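Local atomic coordinates of NTF2 domain-containing protein (Chaetomium thermophilum, PDB entry 4X2H), a protein that is of unknown function but carries an NTF2 domain, a fold that in its relatives often serves in protein binding and nuclear transport. Residues 33-38 / 158-163. Residues are numbered along the deposited sequence; the frame is centred on the assembly and turned at random.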
# COMPACT_ATOMS: atom_id res chain seq x y z
N ASN B 33 14.90 0.01 -16.73
CA ASN B 33 15.51 -1.30 -16.50
C ASN B 33 15.70 -2.04 -17.82
O ASN B 33 14.79 -2.09 -18.65
CB ASN B 33 14.65 -2.13 -15.54
CG ASN B 33 15.25 -3.50 -15.27
OD1 ASN B 33 14.83 -4.50 -15.86
ND2 ASN B 33 16.23 -3.54 -14.39
N ALA B 34 16.89 -2.60 -18.00
CA ALA B 34 17.27 -3.24 -19.26
C ALA B 34 16.38 -4.43 -19.60
O ALA B 34 15.87 -4.54 -20.72
CB ALA B 34 18.73 -3.69 -19.19
N THR B 35 16.19 -5.32 -18.64
CA THR B 35 15.44 -6.54 -18.87
C THR B 35 13.95 -6.27 -19.07
O THR B 35 13.33 -6.83 -19.98
CB THR B 35 15.64 -7.54 -17.71
OG1 THR B 35 16.95 -8.11 -17.82
CG2 THR B 35 14.62 -8.66 -17.75
N TYR B 36 13.37 -5.43 -18.23
CA TYR B 36 11.94 -5.13 -18.36
C TYR B 36 11.67 -4.35 -19.64
O TYR B 36 10.62 -4.51 -20.25
CB TYR B 36 11.44 -4.35 -17.14
CG TYR B 36 11.17 -5.24 -15.95
CD1 TYR B 36 10.40 -6.39 -16.07
CD2 TYR B 36 11.70 -4.94 -14.71
CE1 TYR B 36 10.15 -7.21 -14.98
CE2 TYR B 36 11.46 -5.75 -13.61
CZ TYR B 36 10.69 -6.88 -13.75
OH TYR B 36 10.46 -7.68 -12.65
N THR B 37 12.63 -3.54 -20.07
CA THR B 37 12.48 -2.78 -21.30
C THR B 37 12.50 -3.71 -22.51
O THR B 37 11.68 -3.57 -23.42
CB THR B 37 13.57 -1.71 -21.44
OG1 THR B 37 13.41 -0.72 -20.41
CG2 THR B 37 13.50 -1.02 -22.80
N LYS B 38 13.43 -4.66 -22.51
CA LYS B 38 13.50 -5.65 -23.59
C LYS B 38 12.23 -6.49 -23.63
O LYS B 38 11.75 -6.87 -24.69
CB LYS B 38 14.73 -6.54 -23.43
CG LYS B 38 14.97 -7.52 -24.58
CD LYS B 38 15.58 -6.82 -25.79
CE LYS B 38 15.72 -7.77 -26.97
NZ LYS B 38 15.44 -7.08 -28.27
N ASN B 158 14.14 -7.02 -9.68
CA ASN B 158 15.10 -6.53 -10.66
C ASN B 158 15.98 -7.69 -11.11
O ASN B 158 16.93 -8.06 -10.42
CB ASN B 158 15.96 -5.40 -10.09
CG ASN B 158 16.89 -4.78 -11.13
OD1 ASN B 158 17.07 -5.32 -12.23
ND2 ASN B 158 17.48 -3.65 -10.79
N TRP B 159 15.65 -8.26 -12.27
CA TRP B 159 16.35 -9.45 -12.75
C TRP B 159 17.81 -9.17 -13.08
O TRP B 159 18.62 -10.10 -13.14
CB TRP B 159 15.65 -10.01 -13.99
CG TRP B 159 14.21 -10.34 -13.80
CD1 TRP B 159 13.16 -9.85 -14.52
CD2 TRP B 159 13.65 -11.24 -12.83
NE1 TRP B 159 11.98 -10.38 -14.06
CE2 TRP B 159 12.26 -11.24 -13.02
CE3 TRP B 159 14.19 -12.04 -11.82
CZ2 TRP B 159 11.39 -12.01 -12.24
CZ3 TRP B 159 13.33 -12.81 -11.05
CH2 TRP B 159 11.95 -12.78 -11.26
N ASP B 160 18.15 -7.90 -13.29
CA ASP B 160 19.50 -7.53 -13.67
C ASP B 160 20.43 -7.38 -12.47
O ASP B 160 21.65 -7.31 -12.64
CB ASP B 160 19.48 -6.22 -14.48
CG ASP B 160 18.72 -6.35 -15.78
OD1 ASP B 160 18.88 -7.39 -16.46
OD2 ASP B 160 17.96 -5.42 -16.13
N VAL B 161 19.85 -7.35 -11.27
CA VAL B 161 20.62 -7.13 -10.04
C VAL B 161 20.52 -8.33 -9.10
O VAL B 161 21.52 -8.73 -8.50
CB VAL B 161 20.13 -5.86 -9.31
CG1 VAL B 161 20.73 -5.76 -7.90
CG2 VAL B 161 20.50 -4.62 -10.11
N LEU B 162 19.33 -8.91 -8.98
CA LEU B 162 19.13 -10.06 -8.09
C LEU B 162 20.06 -11.21 -8.43
O LEU B 162 20.00 -11.77 -9.52
CB LEU B 162 17.68 -10.54 -8.16
CG LEU B 162 16.66 -9.70 -7.38
CD1 LEU B 162 15.25 -10.15 -7.72
CD2 LEU B 162 16.90 -9.80 -5.88
N GLU B 163 20.92 -11.55 -7.47
CA GLU B 163 21.90 -12.62 -7.62
C GLU B 163 22.80 -12.42 -8.84
O GLU B 163 23.31 -13.37 -9.43
CB GLU B 163 21.18 -13.97 -7.70
CG GLU B 163 20.82 -14.52 -6.33
CD GLU B 163 19.54 -15.31 -6.32
OE1 GLU B 163 18.92 -15.43 -5.25
OE2 GLU B 163 19.16 -15.83 -7.39
O HOH W 1 14.27 -6.85 -14.42
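D160 reaches across to the first turn of helix 34-39 and grips T35 with both carboxylate oxygens. OD2 of D160 turns its syn lone pair to T35 N at 3.1 Å (N-H...O 155°), while T35 OG1 donates a very short hydrogen bond of 2.5 Å to D160 OD1, coming in from above the carboxylate plane. The threonine hydroxyl can join in because OG1 stands beside its own backbone N, anti to the carbonyl carbon (chi1 -74°). A carboxylate on an amide of the first helical turn would probably be stabilised by the helix dipole, and it adds to the true N-cap, N33, whose OD1 accepts from Y36 N at 2.9 Å in the carbonyl plane. The N33 amide is further tied to the loop: ND2 makes a weak bond to N158 OD1 (2.9 Å), an oxygen that also closes an Asx turn by accepting from D160 N, and a water links N33 OD1 to W159 N. Next to these polar links W159 supplies the apolar part. T35 CG2 abuts the edge of the indole at CD1 (3.7 Å), and the Y36 ring lies obliquely to the five-membered ring, planes 52° apart. Y36 OH is hydrogen-bonded to P157 O and W159 NE1 to F103 O, not to each other. The contact thus pins the short helix to the loop leaving strand 145-157, with L174 of strand 173-182 against both asparagines and M109 of helix 107-112 against the indole.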